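Local coordinates for protein probable manganase-dependent inorganic pyrophosphatase (PDB 3L31) that probably hydrolyses inorganic pyrophosphate to phosphate, and here contributes its regulatory region, whose paired CBS domains bind the inhibitor AMP, at residues P19-K24 and L182-V187; M25-M30 and L51-I56; P39-N44 and N224-S229; N45-M50 and D191-V196. All blocks are in the same frame, centred on the assembly; numbering follows the deposited sequence.

Contact 1 (P19-K24 and L182-V187); sequences PEVSLK and LPVDYV
Leu23 lays its side chain alongside that of Leu182, both pointing the same way, with CD1 of Leu23 4.0 Å from CB of Leu182. Its other methyl, CD2, reaches tip to tip toward CG2 of Val187. The backbone holds the pair in place: Leu23 N gives a 2.8 Å bond to Leu182 O, and Val184 N returns one of equal length to Val21 O. These two bonds enclose Ser22 and Pro183 in a single beta bridge, where the residues leading into the weakly bonded helix 184-187 pair with those leading into helix 23-31 of the first CBS domain. Ser22 is the N-cap of helix 23-31, its OG turned to Met25 N. Val184 sets CG1 3.7 Å from CG2 of Val21, while CG2 of Val184 lies 3.5 Å from Pro19 O. That carbonyl accepts Asp185 N at 3.1 Å, and the Asp185 CB packs 3.5 Å from the Pro19 CB.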
loop_
_atom_site.group_PDB
_atom_site.type_symbol
_atom_site.label_atom_id
_atom_site.label_comp_id
_atom_site.label_asym_id
_atom_site.label_seq_id
_atom_site.Cartn_x
_atom_site.Cartn_y
_atom_site.Cartn_z
ATOM N N PRO A 19 7.122 14.524 -12.429
ATOM C CA PRO A 19 7.527 13.090 -12.321
ATOM C C PRO A 19 8.324 12.721 -11.066
ATOM O O PRO A 19 8.456 11.550 -10.703
ATOM C CB PRO A 19 8.433 12.884 -13.545
ATOM C CG PRO A 19 9.019 14.266 -13.812
ATOM C CD PRO A 19 7.855 15.211 -13.501
ATOM N N GLU A 20 8.827 13.736 -10.398
ATOM C CA GLU A 20 9.655 13.508 -9.214
ATOM C C GLU A 20 8.822 13.469 -7.923
ATOM O O GLU A 20 9.361 13.148 -6.865
ATOM C CB GLU A 20 10.795 14.547 -9.104
ATOM C CG GLU A 20 10.333 15.980 -8.726
ATOM C CD GLU A 20 9.896 16.844 -9.957
ATOM O OE1 GLU A 20 9.898 16.314 -11.105
ATOM O OE2 GLU A 20 9.541 18.045 -9.768
ATOM N N VAL A 21 7.499 13.702 -7.996
ATOM C CA VAL A 21 6.729 13.804 -6.753
ATOM C C VAL A 21 6.499 12.412 -6.251
ATOM O O VAL A 21 6.545 11.461 -7.014
ATOM C CB VAL A 21 5.367 14.529 -6.906
ATOM C CG1 VAL A 21 5.477 15.766 -7.753
ATOM C CG2 VAL A 21 4.386 13.645 -7.452
ATOM N N SER A 22 6.290 12.291 -4.950
ATOM C CA SER A 22 6.151 10.962 -4.282
ATOM C C SER A 22 4.752 10.421 -4.407
ATOM O O SER A 22 3.827 11.188 -4.630
ATOM C CB SER A 22 6.453 11.079 -2.783
ATOM O OG SER A 22 5.462 11.865 -2.182
ATOM N N LEU A 23 4.635 9.094 -4.299
ATOM C CA LEU A 23 3.359 8.420 -4.323
ATOM C C LEU A 23 2.477 9.089 -3.292
ATOM O O LEU A 23 1.301 9.337 -3.496
ATOM C CB LEU A 23 3.502 6.937 -4.023
ATOM C CG LEU A 23 4.319 6.193 -5.077
ATOM C CD1 LEU A 23 4.259 4.718 -4.806
ATOM C CD2 LEU A 23 3.815 6.556 -6.481
ATOM N N LYS A 24 3.049 9.381 -2.172
ATOM C CA LYS A 24 2.278 10.017 -1.088
ATOM C C LYS A 24 1.699 11.368 -1.531
ATOM O O LYS A 24 0.520 11.592 -1.373
ATOM C CB LYS A 24 3.143 10.192 0.180
ATOM C CG LYS A 24 2.476 11.027 1.320
ATOM C CD LYS A 24 3.477 11.454 2.437
ATOM C CE LYS A 24 3.012 12.767 3.229
ATOM N NZ LYS A 24 3.819 13.008 4.497
ATOM N N LEU A 182 8.365 6.859 -3.052
ATOM C CA LEU A 182 8.753 6.623 -4.449
ATOM C C LEU A 182 8.237 7.706 -5.398
ATOM O O LEU A 182 7.099 8.180 -5.251
ATOM C CB LEU A 182 8.269 5.247 -4.959
ATOM C CG LEU A 182 9.161 3.992 -4.891
ATOM C CD1 LEU A 182 10.009 3.871 -3.670
ATOM C CD2 LEU A 182 8.243 2.806 -4.950
ATOM N N PRO A 183 9.062 8.089 -6.390
ATOM C CA PRO A 183 8.592 9.075 -7.335
ATOM C C PRO A 183 7.596 8.496 -8.315
ATOM O O PRO A 183 7.706 7.343 -8.712
ATOM C CB PRO A 183 9.894 9.558 -8.030
ATOM C CG PRO A 183 10.852 8.436 -7.887
ATOM C CD PRO A 183 10.467 7.732 -6.616
ATOM N N VAL A 184 6.638 9.323 -8.744
ATOM C CA VAL A 184 5.578 8.826 -9.659
ATOM C C VAL A 184 6.149 8.242 -10.912
ATOM O O VAL A 184 5.585 7.275 -11.472
ATOM C CB VAL A 184 4.442 9.835 -10.026
ATOM C CG1 VAL A 184 3.682 10.248 -8.786
ATOM C CG2 VAL A 184 4.957 10.989 -10.721
ATOM N N ASP A 185 7.243 8.812 -11.384
ATOM C CA ASP A 185 7.753 8.384 -12.699
ATOM C C ASP A 185 8.263 6.934 -12.714
ATOM O O ASP A 185 8.271 6.304 -13.744
ATOM C CB ASP A 185 8.773 9.361 -13.317
ATOM C CG ASP A 185 10.084 9.359 -12.605
ATOM O OD1 ASP A 185 10.114 8.976 -11.430
ATOM O OD2 ASP A 185 11.092 9.749 -13.208
ATOM N N TYR A 186 8.588 6.380 -11.564
ATOM C CA TYR A 186 8.953 4.949 -11.492
ATOM C C TYR A 186 7.739 3.998 -11.600
ATOM O O TYR A 186 7.852 2.815 -11.958
ATOM C CB TYR A 186 9.663 4.678 -10.157
ATOM C CG TYR A 186 10.196 3.263 -10.033
ATOM C CD1 TYR A 186 11.255 2.814 -10.824
ATOM C CD2 TYR A 186 9.608 2.376 -9.160
ATOM C CE1 TYR A 186 11.711 1.530 -10.719
ATOM C CE2 TYR A 186 10.048 1.082 -9.060
ATOM C CZ TYR A 186 11.098 0.666 -9.835
ATOM O OH TYR A 186 11.507 -0.638 -9.674
ATOM N N VAL A 187 6.568 4.543 -11.330
ATOM C CA VAL A 187 5.346 3.734 -11.149
ATOM C C VAL A 187 4.309 3.989 -12.246
ATOM O O VAL A 187 3.465 3.197 -12.485
ATOM C CB VAL A 187 4.746 4.085 -9.774
ATOM C CG1 VAL A 187 3.350 3.709 -9.716
ATOM C CG2 VAL A 187 5.546 3.405 -8.628
#

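Contact 2 (M25-M30 and L51-I56); sequences MAWNIM and LSTSNI. With AMP (adenosine monophosphate), chain C.
The indole of Trp27 meets Thr53 at its edge: CG2 of Thr53 lies in the ring plane, 3.7 Å from CZ3. Ile56 comes to the same six-membered part of the ring obliquely, through CD1. With CG anti to the backbone N (chi1 171°), the ring swings from the flank of its helix toward helix 53-61, and packs as well on Met61 of the second subunit.

Met30 packs beside it. A bend at its last torsion (chi3 75°) turns the methyl CE to within 3.7 Å of CG2 of Thr53, so that this one threonine methyl touches both Trp27 and Met30. The sulfur SD sits 4.0 Å from CD1 of Ile56, the two side chains sliding past each other in opposite directions. Farther along, CB of Ala26 rests on CD2 of Leu51 at 3.8 Å.

The groups that meet here are apolar; on the other side of 51-56, Ser52 and Asn55 bind AMP. Ser52 OG bonds O2P at 2.6 Å, and Asn55 grips the ribose with both ends of its amide, OD1 accepting from O2' and ND2 donating to O3' at 2.9 Å. Asn55 OD1 also takes the backbone N-H of Ser52, which helps fix the amide's rotation. A strand running straight into a helix, packed on the preceding helix and presenting its first turn to a nucleotide, is the nucleotide-binding arrangement of a CBS domain.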
loop_
_atom_site.group_PDB
_atom_site.type_symbol
_atom_site.label_atom_id
_atom_site.label_comp_id
_atom_site.label_asym_id
_atom_site.label_seq_id
_atom_site.Cartn_x
_atom_site.Cartn_y
_atom_site.Cartn_z
ATOM N N MET A 25 2.538 12.261 -2.067
ATOM C CA MET A 25 2.092 13.597 -2.530
ATOM C C MET A 25 1.042 13.374 -3.617
ATOM O O MET A 25 0.033 14.009 -3.679
ATOM C CB MET A 25 3.272 14.429 -3.146
ATOM C CG MET A 25 4.483 14.951 -2.191
ATOM S SD MET A 25 6.218 15.165 -2.974
ATOM C CE MET A 25 7.347 14.765 -1.573
ATOM N N ALA A 26 1.279 12.425 -4.483
ATOM C CA ALA A 26 0.351 12.174 -5.597
ATOM C C ALA A 26 -1.036 11.744 -5.104
ATOM O O ALA A 26 -2.050 12.211 -5.601
ATOM C CB ALA A 26 0.941 11.095 -6.519
ATOM N N TRP A 27 -1.057 10.805 -4.159
ATOM C CA TRP A 27 -2.298 10.254 -3.642
ATOM C C TRP A 27 -3.055 11.355 -2.909
ATOM O O TRP A 27 -4.284 11.507 -3.044
ATOM C CB TRP A 27 -2.027 9.101 -2.691
ATOM C CG TRP A 27 -3.181 8.634 -1.985
ATOM C CD1 TRP A 27 -3.388 8.725 -0.650
ATOM C CD2 TRP A 27 -4.334 7.996 -2.530
ATOM N NE1 TRP A 27 -4.603 8.207 -0.327
ATOM C CE2 TRP A 27 -5.213 7.750 -1.465
ATOM C CE3 TRP A 27 -4.737 7.666 -3.813
ATOM C CZ2 TRP A 27 -6.462 7.161 -1.636
ATOM C CZ3 TRP A 27 -5.984 7.074 -3.989
ATOM C CH2 TRP A 27 -6.831 6.823 -2.894
ATOM N N ASN A 28 -2.341 12.188 -2.188
ATOM C CA ASN A 28 -3.076 13.282 -1.528
ATOM C C ASN A 28 -3.785 14.198 -2.562
ATOM O O ASN A 28 -4.952 14.559 -2.370
ATOM C CB ASN A 28 -2.161 14.060 -0.592
ATOM C CG ASN A 28 -1.695 13.196 0.596
ATOM O OD1 ASN A 28 -2.341 12.181 0.949
ATOM N ND2 ASN A 28 -0.567 13.586 1.213
ATOM N N ILE A 29 -3.087 14.512 -3.671
ATOM C CA ILE A 29 -3.622 15.402 -4.706
ATOM C C ILE A 29 -4.797 14.729 -5.354
ATOM O O ILE A 29 -5.861 15.322 -5.522
ATOM C CB ILE A 29 -2.581 15.790 -5.762
ATOM C CG1 ILE A 29 -1.562 16.726 -5.122
ATOM C CG2 ILE A 29 -3.219 16.481 -7.018
ATOM C CD1 ILE A 29 -0.338 17.052 -5.976
ATOM N N MET A 30 -4.626 13.450 -5.664
ATOM C CA MET A 30 -5.708 12.681 -6.296
ATOM C C MET A 30 -6.927 12.460 -5.413
ATOM O O MET A 30 -8.051 12.487 -5.889
ATOM C CB MET A 30 -5.243 11.296 -6.765
ATOM C CG MET A 30 -4.177 11.306 -7.846
ATOM S SD MET A 30 -3.408 9.651 -8.072
ATOM C CE MET A 30 -4.760 8.920 -8.934
ATOM N N LEU A 51 -0.747 8.155 -14.354
ATOM C CA LEU A 51 -0.650 7.567 -13.043
ATOM C C LEU A 51 -2.018 7.208 -12.520
ATOM O O LEU A 51 -2.840 8.107 -12.240
ATOM C CB LEU A 51 0.016 8.519 -12.060
ATOM C CG LEU A 51 0.153 7.875 -10.675
ATOM C CD1 LEU A 51 1.276 6.843 -10.657
ATOM C CD2 LEU A 51 0.388 8.879 -9.598
ATOM N N SER A 52 -2.246 5.904 -12.358
ATOM C CA SER A 52 -3.490 5.382 -11.789
ATOM C C SER A 52 -3.334 4.918 -10.396
ATOM O O SER A 52 -2.298 4.385 -10.047
ATOM C CB SER A 52 -3.975 4.140 -12.511
ATOM O OG SER A 52 -4.405 4.519 -13.790
ATOM N N THR A 53 -4.418 5.046 -9.634
ATOM C CA THR A 53 -4.477 4.485 -8.290
ATOM C C THR A 53 -4.097 3.019 -8.382
ATOM O O THR A 53 -3.573 2.470 -7.437
ATOM C CB THR A 53 -5.890 4.557 -7.661
ATOM O OG1 THR A 53 -6.756 3.873 -8.526
ATOM C CG2 THR A 53 -6.430 6.001 -7.506
ATOM N N SER A 54 -4.359 2.356 -9.504
ATOM C CA SER A 54 -3.974 0.935 -9.613
ATOM C C SER A 54 -2.480 0.739 -9.648
ATOM O O SER A 54 -1.956 -0.235 -9.087
ATOM C CB SER A 54 -4.627 0.224 -10.792
ATOM O OG SER A 54 -4.312 0.871 -12.020
ATOM N N ASN A 55 -1.796 1.659 -10.293
ATOM C CA ASN A 55 -0.338 1.687 -10.247
ATOM C C ASN A 55 0.212 1.836 -8.814
ATOM O O ASN A 55 1.079 1.104 -8.385
ATOM C CB ASN A 55 0.217 2.845 -11.053
ATOM C CG ASN A 55 -0.116 2.762 -12.524
ATOM O OD1 ASN A 55 -0.576 3.752 -13.109
ATOM N ND2 ASN A 55 0.131 1.581 -13.154
ATOM N N ILE A 56 -0.288 2.826 -8.094
ATOM C CA ILE A 56 0.084 2.993 -6.685
ATOM C C ILE A 56 -0.142 1.674 -5.890
ATOM O O ILE A 56 0.754 1.142 -5.200
ATOM C CB ILE A 56 -0.718 4.172 -6.031
ATOM C CG1 ILE A 56 -0.461 5.484 -6.796
ATOM C CG2 ILE A 56 -0.349 4.327 -4.581
ATOM C CD1 ILE A 56 -1.312 6.679 -6.331
HETATM P P AMP C . -6.828 2.733 -15.049
HETATM O O1P AMP C . -7.993 2.393 -15.910
HETATM O O2P AMP C . -6.679 4.214 -14.989
HETATM O O3P AMP C . -6.841 2.042 -13.701
HETATM O "O5'" AMP C . -5.444 2.277 -15.798
HETATM C "C5'" AMP C . -5.071 0.893 -16.030
HETATM C "C4'" AMP C . -3.595 0.800 -16.445
HETATM O "O4'" AMP C . -3.398 1.568 -17.641
HETATM C "C3'" AMP C . -2.674 1.477 -15.451
HETATM O "O3'" AMP C . -1.355 0.932 -15.539
HETATM C "C2'" AMP C . -2.611 2.933 -15.899
HETATM O "O2'" AMP C . -1.379 3.565 -15.545
HETATM C "C1'" AMP C . -2.683 2.795 -17.413
HETATM N N9 AMP C . -3.409 3.893 -18.085
HETATM C C8 AMP C . -4.327 4.669 -17.483
HETATM N N7 AMP C . -4.848 5.580 -18.329
HETATM C C5 AMP C . -4.232 5.383 -19.508
HETATM C C6 AMP C . -4.315 6.007 -20.843
HETATM N N6 AMP C . -5.181 7.024 -21.018
HETATM N N1 AMP C . -3.517 5.535 -21.847
HETATM C C2 AMP C . -2.669 4.515 -21.604
HETATM N N3 AMP C . -2.540 3.892 -20.409
HETATM C C4 AMP C . -3.300 4.258 -19.358
#

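Contact 3 (P39-N44 and N224-S229); sequences PVADGN and NKVVGS
Asn44, which meets Lys225 across the contact, is held by an Asx turn: its N bonds OD1 of Asp42 at 2.7 Å, approaching from above the carboxylate plane. The same OD1 also accepts from His46 N, so a single oxygen ties down the turn between strands 37-41 and 47-52. Asn44 offers its backbone O to the ammonium group of Lys225, a weak bond with NZ 3.3 Å from O. The lysine chain leaves its backbone with CG anti to the carbonyl carbon and bends at chi2 (-96°), which brings CD as well as NZ alongside that oxygen, CD at 3.5 Å.

Beyond the turn the side chains that meet are apolar, though Val226 O is also bonded by Asn45 ND2. Strands 39-41 and 226-229 run nearly antiparallel, at 167°, but their axes stay 9.0 Å apart, so they face each other through side chains and do not pair as a sheet. Val226 stands between them, CG1 4.3 Å from CB of Pro39 and CG2 4.4 Å from CB of Ala41. The ring of Pro39 continues along the strand, its CG reaching Gly228 O and CB of Ser229. Val227 and Gly228 both face Val219, a classic beta bulge.

Small apolar groups thus join the sheets of the two CBS domains. The charge of Lys225 remains near the exposed end, where the carbonyl dipole of Asn44 probably gives it modest stabilisation.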
loop_
_atom_site.group_PDB
_atom_site.type_symbol
_atom_site.label_atom_id
_atom_site.label_comp_id
_atom_site.label_asym_id
_atom_site.label_seq_id
_atom_site.Cartn_x
_atom_site.Cartn_y
_atom_site.Cartn_z
ATOM N N PRO A 39 -2.569 12.708 -15.228
ATOM C CA PRO A 39 -1.422 12.816 -16.095
ATOM C C PRO A 39 -0.159 13.226 -15.363
ATOM O O PRO A 39 -0.227 13.931 -14.363
ATOM C CB PRO A 39 -1.815 13.927 -17.088
ATOM C CG PRO A 39 -3.308 13.927 -17.059
ATOM C CD PRO A 39 -3.617 13.657 -15.597
ATOM N N VAL A 40 0.984 12.765 -15.886
ATOM C CA VAL A 40 2.285 13.274 -15.518
ATOM C C VAL A 40 2.899 14.010 -16.739
ATOM O O VAL A 40 2.859 13.530 -17.895
ATOM C CB VAL A 40 3.178 12.115 -15.029
ATOM C CG1 VAL A 40 4.421 12.610 -14.290
ATOM C CG2 VAL A 40 2.385 11.214 -14.143
ATOM N N ALA A 41 3.447 15.192 -16.494
ATOM C CA ALA A 41 4.111 15.941 -17.560
ATOM C C ALA A 41 5.477 16.468 -17.150
ATOM O O ALA A 41 5.826 16.456 -15.986
ATOM C CB ALA A 41 3.205 17.094 -18.078
ATOM N N ASP A 42 6.233 16.953 -18.125
ATOM C CA ASP A 42 7.584 17.448 -17.880
ATOM C C ASP A 42 7.547 18.949 -17.594
ATOM O O ASP A 42 6.474 19.564 -17.545
ATOM C CB ASP A 42 8.561 17.081 -19.026
ATOM C CG ASP A 42 8.332 17.892 -20.362
ATOM O OD1 ASP A 42 7.603 18.926 -20.376
ATOM O OD2 ASP A 42 8.928 17.474 -21.396
ATOM N N GLY A 43 8.715 19.542 -17.419
ATOM C CA GLY A 43 8.813 20.967 -17.109
ATOM C C GLY A 43 8.219 21.874 -18.164
ATOM O O GLY A 43 7.899 23.010 -17.863
ATOM N N ASN A 44 8.097 21.373 -19.394
ATOM C CA ASN A 44 7.496 22.127 -20.523
ATOM C C ASN A 44 6.034 21.723 -20.713
ATOM O O ASN A 44 5.385 22.082 -21.685
ATOM C CB ASN A 44 8.244 21.887 -21.854
ATOM C CG ASN A 44 9.689 22.316 -21.797
ATOM O OD1 ASN A 44 10.056 23.203 -21.030
ATOM N ND2 ASN A 44 10.528 21.681 -22.595
ATOM N N ASN A 224 0.719 20.510 -28.495
ATOM C CA ASN A 224 1.167 19.306 -27.782
ATOM C C ASN A 224 1.253 19.397 -26.280
ATOM O O ASN A 224 1.930 18.585 -25.666
ATOM C CB ASN A 224 2.535 18.875 -28.292
ATOM C CG ASN A 224 2.476 17.563 -28.969
ATOM O OD1 ASN A 224 1.722 17.388 -29.925
ATOM N ND2 ASN A 224 3.241 16.597 -28.457
ATOM N N LYS A 225 0.597 20.391 -25.694
ATOM C CA LYS A 225 0.655 20.582 -24.239
ATOM C C LYS A 225 -0.557 19.963 -23.546
ATOM O O LYS A 225 -1.693 19.998 -24.050
ATOM C CB LYS A 225 0.758 22.062 -23.860
ATOM C CG LYS A 225 1.695 22.914 -24.745
ATOM C CD LYS A 225 3.105 23.075 -24.139
ATOM C CE LYS A 225 4.115 23.590 -25.170
ATOM N NZ LYS A 225 5.429 23.827 -24.509
ATOM N N VAL A 226 -0.281 19.389 -22.387
ATOM C CA VAL A 226 -1.318 18.780 -21.562
ATOM C C VAL A 226 -2.249 19.824 -20.964
ATOM O O VAL A 226 -1.837 20.688 -20.194
ATOM C CB VAL A 226 -0.753 17.912 -20.417
ATOM C CG1 VAL A 226 -1.879 17.485 -19.529
ATOM C CG2 VAL A 226 -0.014 16.708 -20.983
ATOM N N VAL A 227 -3.526 19.696 -21.283
ATOM C CA VAL A 227 -4.487 20.695 -20.868
ATOM C C VAL A 227 -5.406 20.203 -19.775
ATOM O O VAL A 227 -6.049 20.989 -19.061
ATOM C CB VAL A 227 -5.313 21.189 -22.061
ATOM C CG1 VAL A 227 -6.750 21.379 -21.650
ATOM C CG2 VAL A 227 -4.673 22.476 -22.610
ATOM N N GLY A 228 -5.426 18.888 -19.630
ATOM C CA GLY A 228 -6.323 18.219 -18.692
ATOM C C GLY A 228 -6.555 16.760 -19.039
ATOM O O GLY A 228 -5.678 16.107 -19.633
ATOM N N SER A 229 -7.735 16.256 -18.653
ATOM C CA SER A 229 -8.139 14.924 -19.022
ATOM C C SER A 229 -9.665 14.729 -19.115
ATOM O O SER A 229 -10.462 15.491 -18.582
ATOM C CB SER A 229 -7.529 13.912 -18.054
ATOM O OG SER A 229 -8.383 13.680 -16.968
#

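Contact 4 (N45-M50 and D191-V196); sequences NHLLGM and DNLVAV. With AMP (adenosine monophosphate), chain C.
Leu47 and Leu193 reach toward each other tip to tip, CD2 of Leu47 lying 3.8 Å from CD1 of Leu193. They join the second strand of one CBS domain to the loop that enters the sheet of the other, in the cleft of a Bateman module where AMP binds. Leu47 holds CG anti to its backbone N (chi1 180°), which carries CD2 across to CB of Ala195 also, at 4.2 Å. From the facing segment Leu193 spreads its two methyls along the strand: CD1 touches Leu48 O and Gly49 CA, while CD2 goes to Met50 N and to C2 of the adenine. Leu48 and Gly49 form a classic beta bulge opposite Val40, just where that leucine settles.

Met50 curls back on itself, bent at chi2 and chi3, and its thioether runs on to the purine. Its CG lies 3.9 Å from C5 of AMP, and its CE is near N7.

CB of Val194 points away from strand 47-50, but the residue reads the edge of the base with its backbone. Its O accepts from the amino group N6 of AMP at 3.3 Å, and its N donates to N1 of AMP at 2.9 Å with a nearly straight N-H...N angle of 170°.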
loop_
_atom_site.group_PDB
_atom_site.type_symbol
_atom_site.label_atom_id
_atom_site.label_comp_id
_atom_site.label_asym_id
_atom_site.label_seq_id
_atom_site.Cartn_x
_atom_site.Cartn_y
_atom_site.Cartn_z
ATOM N N ASN A 45 5.533 20.939 -19.777
ATOM C CA ASN A 45 4.137 20.529 -19.816
ATOM C C ASN A 45 3.805 19.651 -21.044
ATOM O O ASN A 45 2.704 19.686 -21.567
ATOM C CB ASN A 45 3.232 21.766 -19.748
ATOM C CG ASN A 45 1.801 21.401 -19.432
ATOM O OD1 ASN A 45 1.544 20.512 -18.602
ATOM N ND2 ASN A 45 0.855 22.040 -20.110
ATOM N N HIS A 46 4.768 18.845 -21.479
ATOM C CA HIS A 46 4.526 17.742 -22.444
ATOM C C HIS A 46 4.310 16.403 -21.728
ATOM O O HIS A 46 4.930 16.112 -20.684
ATOM C CB HIS A 46 5.701 17.574 -23.426
ATOM C CG HIS A 46 5.808 18.661 -24.449
ATOM N ND1 HIS A 46 6.691 19.710 -24.328
ATOM C CD2 HIS A 46 5.143 18.857 -25.620
ATOM C CE1 HIS A 46 6.560 20.510 -25.374
ATOM N NE2 HIS A 46 5.637 20.008 -26.177
ATOM N N LEU A 47 3.425 15.595 -22.298
ATOM C CA LEU A 47 2.959 14.379 -21.645
ATOM C C LEU A 47 4.066 13.378 -21.449
ATOM O O LEU A 47 4.687 12.916 -22.378
ATOM C CB LEU A 47 1.785 13.719 -22.448
ATOM C CG LEU A 47 1.154 12.427 -21.930
ATOM C CD1 LEU A 47 0.436 12.624 -20.542
ATOM C CD2 LEU A 47 0.197 11.823 -22.953
ATOM N N LEU A 48 4.267 12.995 -20.210
ATOM C CA LEU A 48 5.167 11.903 -19.899
ATOM C C LEU A 48 4.445 10.589 -19.541
ATOM O O LEU A 48 4.977 9.522 -19.746
ATOM C CB LEU A 48 6.094 12.305 -18.747
ATOM C CG LEU A 48 7.194 13.337 -19.028
ATOM C CD1 LEU A 48 8.055 13.652 -17.773
ATOM C CD2 LEU A 48 8.111 12.857 -20.157
ATOM N N GLY A 49 3.244 10.628 -18.977
ATOM C CA GLY A 49 2.714 9.396 -18.412
ATOM C C GLY A 49 1.311 9.493 -17.913
ATOM O O GLY A 49 0.763 10.577 -17.873
ATOM N N MET A 50 0.735 8.348 -17.535
ATOM C CA MET A 50 -0.458 8.337 -16.709
ATOM C C MET A 50 -0.184 7.593 -15.439
ATOM O O MET A 50 0.526 6.566 -15.437
ATOM C CB MET A 50 -1.654 7.721 -17.390
ATOM C CG MET A 50 -2.220 8.592 -18.535
ATOM S SD MET A 50 -3.020 10.146 -18.035
ATOM C CE MET A 50 -4.429 9.394 -17.141
ATOM N N ASP A 191 4.254 3.901 -21.611
ATOM C CA ASP A 191 4.069 3.374 -22.969
ATOM C C ASP A 191 2.617 3.321 -23.401
ATOM O O ASP A 191 1.695 3.085 -22.604
ATOM C CB ASP A 191 4.663 1.963 -23.084
ATOM C CG ASP A 191 6.104 1.901 -22.639
ATOM O OD1 ASP A 191 6.952 2.554 -23.304
ATOM O OD2 ASP A 191 6.404 1.214 -21.617
ATOM N N ASN A 192 2.439 3.477 -24.695
ATOM C CA ASN A 192 1.165 3.241 -25.309
ATOM C C ASN A 192 0.078 4.083 -24.668
ATOM O O ASN A 192 -1.040 3.622 -24.353
ATOM C CB ASN A 192 0.855 1.736 -25.255
ATOM C CG ASN A 192 1.984 0.901 -25.890
ATOM O OD1 ASN A 192 2.237 1.035 -27.070
ATOM N ND2 ASN A 192 2.706 0.122 -25.088
ATOM N N LEU A 193 0.417 5.351 -24.538
ATOM C CA LEU A 193 -0.471 6.355 -23.927
ATOM C C LEU A 193 -1.560 6.706 -24.882
ATOM O O LEU A 193 -1.311 7.128 -25.976
ATOM C CB LEU A 193 0.316 7.633 -23.553
ATOM C CG LEU A 193 1.420 7.386 -22.547
ATOM C CD1 LEU A 193 2.217 8.639 -22.203
ATOM C CD2 LEU A 193 0.782 6.748 -21.323
ATOM N N VAL A 194 -2.794 6.518 -24.479
ATOM C CA VAL A 194 -3.909 6.936 -25.333
ATOM C C VAL A 194 -4.347 8.364 -24.907
ATOM O O VAL A 194 -4.942 8.586 -23.861
ATOM C CB VAL A 194 -5.058 5.870 -25.323
ATOM C CG1 VAL A 194 -6.213 6.288 -26.233
ATOM C CG2 VAL A 194 -4.515 4.492 -25.748
ATOM N N ALA A 195 -3.962 9.330 -25.718
ATOM C CA ALA A 195 -4.270 10.732 -25.476
ATOM C C ALA A 195 -5.324 11.262 -26.453
ATOM O O ALA A 195 -5.621 10.675 -27.473
ATOM C CB ALA A 195 -3.029 11.542 -25.606
ATOM N N VAL A 196 -5.869 12.420 -26.142
ATOM C CA VAL A 196 -6.931 12.972 -26.979
ATOM C C VAL A 196 -6.629 14.441 -27.243
ATOM O O VAL A 196 -6.111 15.109 -26.360
ATOM C CB VAL A 196 -8.300 12.747 -26.282
ATOM C CG1 VAL A 196 -9.233 13.900 -26.503
ATOM C CG2 VAL A 196 -8.930 11.474 -26.782
HETATM P P AMP C . -6.828 2.733 -15.049
HETATM O O1P AMP C . -7.993 2.393 -15.910
HETATM O O2P AMP C . -6.679 4.214 -14.989
HETATM O O3P AMP C . -6.841 2.042 -13.701
HETATM O "O5'" AMP C . -5.444 2.277 -15.798
HETATM C "C5'" AMP C . -5.071 0.893 -16.030
HETATM C "C4'" AMP C . -3.595 0.800 -16.445
HETATM O "O4'" AMP C . -3.398 1.568 -17.641
HETATM C "C3'" AMP C . -2.674 1.477 -15.451
HETATM O "O3'" AMP C . -1.355 0.932 -15.539
HETATM C "C2'" AMP C . -2.611 2.933 -15.899
HETATM O "O2'" AMP C . -1.379 3.565 -15.545
HETATM C "C1'" AMP C . -2.683 2.795 -17.413
HETATM N N9 AMP C . -3.409 3.893 -18.085
HETATM C C8 AMP C . -4.327 4.669 -17.483
HETATM N N7 AMP C . -4.848 5.580 -18.329
HETATM C C5 AMP C . -4.232 5.383 -19.508
HETATM C C6 AMP C . -4.315 6.007 -20.843
HETATM N N6 AMP C . -5.181 7.024 -21.018
HETATM N N1 AMP C . -3.517 5.535 -21.847
HETATM C C2 AMP C . -2.669 4.515 -21.604
HETATM N N3 AMP C . -2.540 3.892 -20.409
HETATM C C4 AMP C . -3.300 4.258 -19.358
#

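From the N terminus, the chain passes through 19-24, where helix 23-31 begins, and 25-30, most of that helix, before the hairpin of strands 37-41 and 47-52. Contact 2 closes the shortest loop, within the first CBS domain, when 51-56 returns to that helix. After the long excursion through the DRTGG domain, contact 1 closes as 182-187 comes back; contact 2 falls wholly within this loop. Next 191-196 returns to 45-50 (contact 4) and, last, 224-229 to 39-44 (contact 3). Contacts 3 and 4 both cross contacts 1 and 2, and contact 4 lies inside the span of contact 3. Contacts 1, 3 and 4 tie the two CBS domains; contacts 2 and 4 touch the same AMP.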